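Local coordinates for protein caprin-2 (Danio rerio, PDB 4OUS) that probably takes part in canonical Wnt signalling through a C1q domain that assembles as a trimer, at residues A11-F16 with S121-T126; A52-F57 with S128-Y133. The protein carries 1 engineered substitution. All coordinates share one frame; numbering follows the deposited sequence.

Contact 1. Residues A11-F16 with S121-T126; sequences ARTANF and SWKYST
Ala11 opens the pairing by setting its methyl CB against Lys123 CB at 3.9 Å, while Thr126 CG2 closes on the same methyl; Ala11 and Thr126 are a non-hydrogen-bonded antiparallel pair. One acceptor, Ser125 O, then serves two neighbours, drawing the CA-H of Ala11 (CA to O 3.2 Å) and the amide Arg12 N, which bonds at 2.9 Å nearly along the C=O axis. Next to this bond a water links Arg12 O, to which it donates, with Ser125 N, from which it accepts. The Arg12 chain is bent partway along, so that its guanidinium turns back over residues 14-16 and staples its own loop: NE bonds Ala14 O, an oxygen close to the guanidinium plane, at 2.8 Å, NH2 bonds Asn15 O from above the carbonyl plane, and CB of Phe16 covers one face. NH1 goes on to Ala26 O, and an alanine in place of Arg12 would probably leave the carbonyls of Ala14, Asn15 and Ala26 without these donors and the turn freer to move. Thr13 lies alongside Lys123, CG2 to CG 4.2 Å, its OG1 bonded to Asp28 OD2. Ser125 OG bonds Tyr118 O and Leu60 N, whereas Thr126 OG1 meets Asn96 of the second subunit. This is an antiparallel pairing where the first strand of the C1q jelly roll leaves the sheet and the last one enters it.

Contact 2. Residues A52-F57 with S128-Y133; sequences AYVFIF and SGFLLY
Tyr53 and Leu131 meet as a non-hydrogen-bonded antiparallel pair, and the tyrosine can be followed outward across its partner. Its CB lies 3.7 Å from Phe130 O; CG is still near that oxygen, and CD1 passes Leu131 CA at 3.6 Å. CE1 then meets Leu131 CB, and CZ comes to 3.5 Å from Leu131 CD1, a methyl seated over one ring face in a CH-pi contact, offset toward the rim. Leu131 CG is anti to the backbone N (chi1 173°), which brings CD1 over the ring face. The tip, OH, passes this same methyl and bonds Ala49 O. The other sheet face repeats the theme with roles exchanged: Val54 CB sits over the Phe130 ring, 3.6 Å from CZ, both side chains pointing the same way. This pair reaches the trimer interface, with Phe130 of the third subunit against Val54 and Leu132 of the second against Phe130. Opposite Phe55, Gly129 bears no side chain, and the ring's CD2 lies 3.8 Å from Gly129 CA; a CB there would clash with the ring. Paired backbone bonds join Val54 to Phe130 and Ile56 to Ser128. Ala52 O accepts from both Leu132 N (2.8 Å) and Tyr133 N (3.1 Å), so two residues oppose one. That is a classic beta bulge, after which Ala52 N to Tyr133 O resumes the pairing, within a sheet of the C1q/TNF jelly-roll fold.

Both contacts hang on strand 125-134, the middle strand of a five-stranded antiparallel sheet, which pairs with strand 7-12 along one edge in contact 1 and with strand 51-60 along the other in contact 2. Their centres lie about 20 Å apart, yet they touch where Thr126 O comes within 3.4 Å of Phe57 CB. In the sheet the C-terminal strand lies between two earlier strands, and along the chain the segments alternate. Both also reach the second subunit, while contact 2 meets the third as well. A calcium ion lies about 13 Å from the side chain of Ser125, too distant for that residue to be a ligand.

Contact 1. Residues A11-F16 with S121-T126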
ATOM      1  N   ALA A  11       5.526  13.529   3.365  1.00  6.05           N
ATOM      2  CA  ALA A  11       5.180  13.755   1.973  1.00  5.91           C
ATOM      3  C   ALA A  11       6.154  14.741   1.360  1.00  6.06           C
ATOM      4  O   ALA A  11       6.747  15.574   2.059  1.00  7.35           O
ATOM      5  CB  ALA A  11       3.760  14.264   1.837  1.00  7.51           C
ATOM      6  N   ARG A  12       6.307  14.655   0.046  1.00  6.41           N
ATOM      7  CA  ARG A  12       7.149  15.596  -0.657  1.00  7.90           C
ATOM      8  C   ARG A  12       6.293  16.542  -1.477  1.00  8.14           C
ATOM      9  O   ARG A  12       5.466  16.108  -2.290  1.00 10.78           O
ATOM     10  CB  ARG A  12       8.153  14.870  -1.536  1.00 16.44           C
ATOM     11  CG  ARG A  12       9.490  15.567  -1.526  1.00 23.96           C
ATOM     12  CD  ARG A  12      10.361  15.085  -2.633  1.00 19.32           C
ATOM     13  NE  ARG A  12      11.114  16.188  -3.205  1.00 12.89           N
ATOM     14  CZ  ARG A  12      12.353  16.513  -2.858  1.00 11.69           C
ATOM     15  NH1 ARG A  12      12.990  15.815  -1.923  1.00 13.80           N
ATOM     16  NH2 ARG A  12      12.959  17.531  -3.458  1.00 14.76           N
ATOM     17  N   THR A  13       6.487  17.841  -1.260  1.00  8.52           N
ATOM     18  CA  THR A  13       5.608  18.827  -1.882  1.00  9.24           C
ATOM     19  C   THR A  13       6.287  19.627  -2.985  1.00  8.44           C
ATOM     20  O   THR A  13       5.685  20.539  -3.548  1.00 10.58           O
ATOM     21  CB  THR A  13       5.022  19.810  -0.843  1.00 11.31           C
ATOM     22  OG1 THR A  13       6.068  20.610  -0.284  1.00 11.30           O
ATOM     23  CG2 THR A  13       4.294  19.064   0.262  1.00 14.64           C
ATOM     24  N   ALA A  14       7.523  19.264  -3.302  1.00  8.65           N
ATOM     25  CA  ALA A  14       8.228  19.815  -4.455  1.00  9.12           C
ATOM     26  C   ALA A  14       8.881  18.664  -5.207  1.00  7.85           C
ATOM     27  O   ALA A  14       9.176  17.625  -4.619  1.00  8.74           O
ATOM     28  CB  ALA A  14       9.266  20.836  -4.023  1.00 12.61           C
ATOM     29  N   ASN A  15       9.114  18.843  -6.502  1.00  8.32           N
ATOM     30  CA  ASN A  15       9.729  17.790  -7.294  1.00  7.44           C
ATOM     31  C   ASN A  15      11.124  17.436  -6.790  1.00  7.81           C
ATOM     32  O   ASN A  15      11.803  18.251  -6.147  1.00  9.22           O
ATOM     33  CB  ASN A  15       9.833  18.201  -8.766  1.00  8.15           C
ATOM     34  CG  ASN A  15       8.481  18.359  -9.454  1.00  8.48           C
ATOM     35  OD1 ASN A  15       7.433  17.974  -8.934  1.00  8.87           O
ATOM     36  ND2 ASN A  15       8.511  18.929 -10.654  1.00 10.76           N
ATOM     37  N   PHE A  16      11.554  16.215  -7.089  1.00  7.84           N
ATOM     38  CA  PHE A  16      12.947  15.815  -6.875  1.00  8.19           C
ATOM     39  C   PHE A  16      13.495  15.247  -8.170  1.00  7.12           C
ATOM     40  O   PHE A  16      13.072  14.175  -8.614  1.00  8.40           O
ATOM     41  CB  PHE A  16      13.070  14.795  -5.736  1.00  8.30           C
ATOM     42  CG  PHE A  16      14.497  14.484  -5.323  1.00  8.14           C
ATOM     43  CD1 PHE A  16      15.446  15.490  -5.188  1.00  9.13           C
ATOM     44  CD2 PHE A  16      14.874  13.181  -5.032  1.00  8.59           C
ATOM     45  CE1 PHE A  16      16.743  15.190  -4.792  1.00  9.22           C
ATOM     46  CE2 PHE A  16      16.165  12.883  -4.636  1.00  8.82           C
ATOM     47  CZ  PHE A  16      17.101  13.888  -4.514  1.00  9.88           C
ATOM     48  N   SER A 121       1.478  20.326  -3.390  1.00  9.40           N
ATOM     49  CA  SER A 121       0.708  20.485  -2.169  1.00  9.88           C
ATOM     50  C   SER A 121      -0.384  19.430  -2.002  1.00  9.80           C
ATOM     51  O   SER A 121      -0.959  19.328  -0.925  1.00 10.98           O
ATOM     52  CB  SER A 121       0.079  21.881  -2.117  1.00 11.85           C
ATOM     53  OG  SER A 121      -0.873  22.043  -3.151  1.00 17.29           O
ATOM     54  N   TRP A 122      -0.687  18.649  -3.041  1.00  8.80           N
ATOM     55  CA  TRP A 122      -1.683  17.587  -2.870  1.00  8.63           C
ATOM     56  C   TRP A 122      -1.066  16.272  -2.375  1.00  7.78           C
ATOM     57  O   TRP A 122      -1.789  15.309  -2.138  1.00  8.13           O
ATOM     58  CB  TRP A 122      -2.495  17.367  -4.151  1.00  9.41           C
ATOM     59  CG  TRP A 122      -3.807  18.123  -4.125  1.00  9.89           C
ATOM     60  CD1 TRP A 122      -4.140  19.154  -3.292  1.00 11.13           C
ATOM     61  CD2 TRP A 122      -4.956  17.893  -4.955  1.00  9.86           C
ATOM     62  NE1 TRP A 122      -5.421  19.588  -3.562  1.00 12.47           N
ATOM     63  CE2 TRP A 122      -5.942  18.826  -4.576  1.00 12.27           C
ATOM     64  CE3 TRP A 122      -5.243  16.990  -5.985  1.00 11.71           C
ATOM     65  CZ2 TRP A 122      -7.194  18.878  -5.191  1.00 13.00           C
ATOM     66  CZ3 TRP A 122      -6.484  17.048  -6.593  1.00 12.66           C
ATOM     67  CH2 TRP A 122      -7.443  17.981  -6.194  1.00 13.92           C
ATOM     68  N   LYS A 123       0.256  16.247  -2.218  0.51  7.07           N
ATOM     69  CA  LYS A 123       0.927  15.195  -1.457  0.51  6.41           C
ATOM     70  C   LYS A 123       0.671  13.794  -2.035  0.51  6.22           C
ATOM     71  O   LYS A 123       0.113  12.909  -1.378  0.51  6.44           O
ATOM     72  CB  LYS A 123       0.505  15.291   0.015  0.51  7.47           C
ATOM     73  CG  LYS A 123       0.895  16.640   0.634  0.51  7.59           C
ATOM     74  CD  LYS A 123       0.242  16.891   1.990  0.51  8.99           C
ATOM     75  CE  LYS A 123      -1.133  17.536   1.865  0.51 10.30           C
ATOM     76  NZ  LYS A 123      -1.028  19.014   1.714  0.51 12.16           N
ATOM     77  N   TYR A 124       1.100  13.609  -3.282  1.00  6.42           N
ATOM     78  CA  TYR A 124       1.046  12.312  -3.953  1.00  6.12           C
ATOM     79  C   TYR A 124       2.152  11.364  -3.499  1.00  5.45           C
ATOM     80  O   TYR A 124       1.958  10.146  -3.461  1.00  7.32           O
ATOM     81  CB  TYR A 124       1.161  12.487  -5.466  1.00  7.03           C
ATOM     82  CG  TYR A 124       0.019  13.221  -6.099  1.00  6.44           C
ATOM     83  CD1 TYR A 124      -1.115  12.542  -6.511  1.00  6.81           C
ATOM     84  CD2 TYR A 124       0.072  14.594  -6.307  1.00  7.84           C
ATOM     85  CE1 TYR A 124      -2.171  13.202  -7.104  1.00  8.00           C
ATOM     86  CE2 TYR A 124      -0.985  15.266  -6.901  1.00  8.50           C
ATOM     87  CZ  TYR A 124      -2.097  14.556  -7.298  1.00  6.95           C
ATOM     88  OH  TYR A 124      -3.166  15.185  -7.889  1.00  9.92           O
ATOM     89  N   SER A 125       3.319  11.922  -3.189  1.00  5.63           N
ATOM     90  CA  SER A 125       4.524  11.146  -2.935  1.00  5.35           C
ATOM     91  C   SER A 125       4.813  11.119  -1.449  1.00  5.21           C
ATOM     92  O   SER A 125       5.114  12.162  -0.850  1.00  5.99           O
ATOM     93  CB  SER A 125       5.695  11.733  -3.723  1.00  5.79           C
ATOM     94  OG  SER A 125       5.448  11.605  -5.118  1.00  6.22           O
ATOM     95  N   THR A 126       4.700   9.931  -0.861  1.00  5.27           N
ATOM     96  CA  THR A 126       4.601   9.751   0.578  1.00  5.72           C
ATOM     97  C   THR A 126       5.470   8.598   1.074  1.00  4.81           C
ATOM     98  O   THR A 126       5.795   7.663   0.332  1.00  5.60           O
ATOM     99  CB  THR A 126       3.162   9.441   0.976  1.00  5.98           C
ATOM    100  OG1 THR A 126       2.777   8.252   0.277  1.00  6.76           O
ATOM    101  CG2 THR A 126       2.220  10.590   0.626  1.00  7.28           C
TER
HETATM  102  O   HOH W   1       3.822  14.732  -3.970  1.00  8.78           O

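Contact 2. Residues A52-F57 with S128-Y133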
ATOM      1  N   ALA A  52      10.093  -4.607  15.616  1.00  8.40           N
ATOM      2  CA  ALA A  52       9.552  -4.780  14.274  1.00  7.61           C
ATOM      3  C   ALA A  52       8.801  -3.517  13.885  1.00  7.31           C
ATOM      4  O   ALA A  52       7.988  -3.010  14.661  1.00  8.15           O
ATOM      5  CB  ALA A  52       8.640  -5.991  14.210  1.00  9.46           C
ATOM      6  N   TYR A  53       9.084  -3.027  12.681  1.00  6.92           N
ATOM      7  CA  TYR A  53       8.534  -1.782  12.155  1.00  6.64           C
ATOM      8  C   TYR A  53       7.918  -2.012  10.781  1.00  6.32           C
ATOM      9  O   TYR A  53       8.448  -2.791   9.990  1.00  8.10           O
ATOM     10  CB  TYR A  53       9.631  -0.713  12.054  1.00  7.80           C
ATOM     11  CG  TYR A  53      10.156  -0.223  13.389  1.00  7.21           C
ATOM     12  CD1 TYR A  53       9.779   1.015  13.886  1.00  8.43           C
ATOM     13  CD2 TYR A  53      11.027  -0.996  14.154  1.00  7.84           C
ATOM     14  CE1 TYR A  53      10.247   1.477  15.104  1.00  8.96           C
ATOM     15  CE2 TYR A  53      11.498  -0.542  15.383  1.00  8.80           C
ATOM     16  CZ  TYR A  53      11.104   0.700  15.851  1.00  8.74           C
ATOM     17  OH  TYR A  53      11.552   1.180  17.062  1.00 10.16           O
ATOM     18  N   VAL A  54       6.822  -1.318  10.497  1.00  6.23           N
ATOM     19  CA  VAL A  54       6.143  -1.375   9.210  1.00  6.02           C
ATOM     20  C   VAL A  54       6.442  -0.099   8.437  1.00  5.63           C
ATOM     21  O   VAL A  54       6.362   0.989   9.002  1.00  6.83           O
ATOM     22  CB  VAL A  54       4.622  -1.516   9.401  1.00  7.03           C
ATOM     23  CG1 VAL A  54       3.903  -1.518   8.061  1.00  8.88           C
ATOM     24  CG2 VAL A  54       4.297  -2.764  10.202  1.00  8.09           C
ATOM     25  N   PHE A  55       6.780  -0.241   7.153  1.00  5.68           N
ATOM     26  CA  PHE A  55       7.004   0.896   6.257  1.00  5.62           C
ATOM     27  C   PHE A  55       6.138   0.773   5.022  1.00  5.12           C
ATOM     28  O   PHE A  55       5.923  -0.329   4.526  1.00  5.83           O
ATOM     29  CB  PHE A  55       8.473   0.982   5.845  1.00  6.08           C
ATOM     30  CG  PHE A  55       9.380   1.199   7.000  1.00  5.90           C
ATOM     31  CD1 PHE A  55       9.964   0.122   7.651  1.00  6.75           C
ATOM     32  CD2 PHE A  55       9.591   2.473   7.496  1.00  6.37           C
ATOM     33  CE1 PHE A  55      10.763   0.313   8.759  1.00  6.70           C
ATOM     34  CE2 PHE A  55      10.387   2.671   8.599  1.00  7.13           C
ATOM     35  CZ  PHE A  55      10.975   1.590   9.237  1.00  6.69           C
ATOM     36  N   ILE A  56       5.657   1.906   4.519  1.00  5.57           N
ATOM     37  CA  ILE A  56       4.865   1.965   3.297  1.00  5.28           C
ATOM     38  C   ILE A  56       5.302   3.207   2.521  1.00  5.13           C
ATOM     39  O   ILE A  56       5.582   4.253   3.127  1.00  5.59           O
ATOM     40  CB  ILE A  56       3.338   2.042   3.588  1.00  6.70           C
ATOM     41  CG1 ILE A  56       2.892   1.013   4.628  1.00  9.13           C
ATOM     42  CG2 ILE A  56       2.534   1.913   2.298  1.00  7.95           C
ATOM     43  CD1 ILE A  56       1.429   1.138   5.024  1.00 12.09           C
ATOM     44  N   PHE A  57       5.361   3.133   1.194  1.00  4.94           N
ATOM     45  CA  PHE A  57       5.644   4.322   0.404  1.00  4.94           C
ATOM     46  C   PHE A  57       4.900   4.283  -0.916  1.00  4.61           C
ATOM     47  O   PHE A  57       4.621   3.211  -1.457  1.00  4.90           O
ATOM     48  CB  PHE A  57       7.156   4.500   0.174  1.00  6.01           C
ATOM     49  CG  PHE A  57       7.801   3.420  -0.649  1.00  5.96           C
ATOM     50  CD1 PHE A  57       7.876   3.535  -2.030  1.00  7.30           C
ATOM     51  CD2 PHE A  57       8.376   2.313  -0.049  1.00  7.82           C
ATOM     52  CE1 PHE A  57       8.491   2.554  -2.799  1.00  8.71           C
ATOM     53  CE2 PHE A  57       8.992   1.334  -0.820  1.00  9.32           C
ATOM     54  CZ  PHE A  57       9.050   1.462  -2.188  1.00  9.78           C
ATOM     55  N   SER A 128       5.832   6.497   5.020  1.00  5.24           N
ATOM     56  CA  SER A 128       5.444   6.385   6.419  1.00  5.88           C
ATOM     57  C   SER A 128       6.001   5.133   7.052  1.00  5.63           C
ATOM     58  O   SER A 128       6.363   4.171   6.369  1.00  5.76           O
ATOM     59  CB  SER A 128       3.925   6.353   6.588  1.00  8.55           C
ATOM     60  OG  SER A 128       3.308   7.419   5.905  1.00  9.31           O
ATOM     61  N   GLY A 129       6.023   5.134   8.375  1.00  6.16           N
ATOM     62  CA  GLY A 129       6.460   3.977   9.118  1.00  7.62           C
ATOM     63  C   GLY A 129       5.935   4.014  10.533  1.00  6.11           C
ATOM     64  O   GLY A 129       5.627   5.088  11.066  1.00  7.54           O
ATOM     65  N   PHE A 130       5.830   2.849  11.158  1.00  6.26           N
ATOM     66  CA  PHE A 130       5.438   2.812  12.552  1.00  6.34           C
ATOM     67  C   PHE A 130       5.976   1.574  13.247  1.00  6.53           C
ATOM     68  O   PHE A 130       6.242   0.540  12.627  1.00  6.78           O
ATOM     69  CB  PHE A 130       3.909   2.902  12.713  1.00  7.74           C
ATOM     70  CG  PHE A 130       3.133   1.814  12.021  1.00  7.93           C
ATOM     71  CD1 PHE A 130       2.859   0.619  12.665  1.00 10.13           C
ATOM     72  CD2 PHE A 130       2.617   2.014  10.755  1.00  9.33           C
ATOM     73  CE1 PHE A 130       2.119  -0.369  12.044  1.00 11.39           C
ATOM     74  CE2 PHE A 130       1.877   1.026  10.129  1.00 11.25           C
ATOM     75  CZ  PHE A 130       1.627  -0.163  10.780  1.00 12.06           C
ATOM     76  N   LEU A 131       6.132   1.702  14.554  1.00  6.93           N
ATOM     77  CA  LEU A 131       6.520   0.610  15.420  1.00  7.28           C
ATOM     78  C   LEU A 131       5.368  -0.374  15.564  1.00  7.87           C
ATOM     79  O   LEU A 131       4.252   0.017  15.914  1.00 11.55           O
ATOM     80  CB  LEU A 131       6.931   1.164  16.781  1.00  8.33           C
ATOM     81  CG  LEU A 131       7.226   0.166  17.891  1.00  9.43           C
ATOM     82  CD1 LEU A 131       8.388  -0.740  17.532  1.00 11.26           C
ATOM     83  CD2 LEU A 131       7.514   0.921  19.173  1.00 14.90           C
ATOM     84  N   LEU A 132       5.637  -1.642  15.282  1.00  7.94           N
ATOM     85  CA  LEU A 132       4.655  -2.703  15.457  1.00  9.05           C
ATOM     86  C   LEU A 132       4.877  -3.444  16.782  1.00  9.26           C
ATOM     87  O   LEU A 132       3.968  -3.543  17.608  1.00 11.38           O
ATOM     88  CB  LEU A 132       4.714  -3.673  14.278  1.00  9.65           C
ATOM     89  CG  LEU A 132       3.768  -4.871  14.340  1.00 10.30           C
ATOM     90  CD1 LEU A 132       2.313  -4.417  14.291  1.00 15.05           C
ATOM     91  CD2 LEU A 132       4.075  -5.835  13.206  1.00 13.35           C
ATOM     92  N   TYR A 133       6.088  -3.958  16.977  1.00 10.03           N
ATOM     93  CA  TYR A 133       6.458  -4.663  18.204  1.00 10.54           C
ATOM     94  C   TYR A 133       7.758  -4.151  18.768  1.00 10.51           C
ATOM     95  O   TYR A 133       8.787  -4.234  18.107  1.00 13.44           O
ATOM     96  CB  TYR A 133       6.625  -6.157  17.962  1.00 12.23           C
ATOM     97  CG  TYR A 133       5.386  -6.867  17.532  1.00 12.75           C
ATOM     98  CD1 TYR A 133       4.256  -6.855  18.333  1.00 13.07           C
ATOM     99  CD2 TYR A 133       5.352  -7.584  16.343  1.00 11.70           C
ATOM    100  CE1 TYR A 133       3.116  -7.520  17.953  1.00 13.96           C
ATOM    101  CE2 TYR A 133       4.220  -8.244  15.952  1.00 12.02           C
ATOM    102  CZ  TYR A 133       3.106  -8.211  16.761  1.00 13.26           C
ATOM    103  OH  TYR A 133       1.975  -8.879  16.367  1.00 15.54           O
TER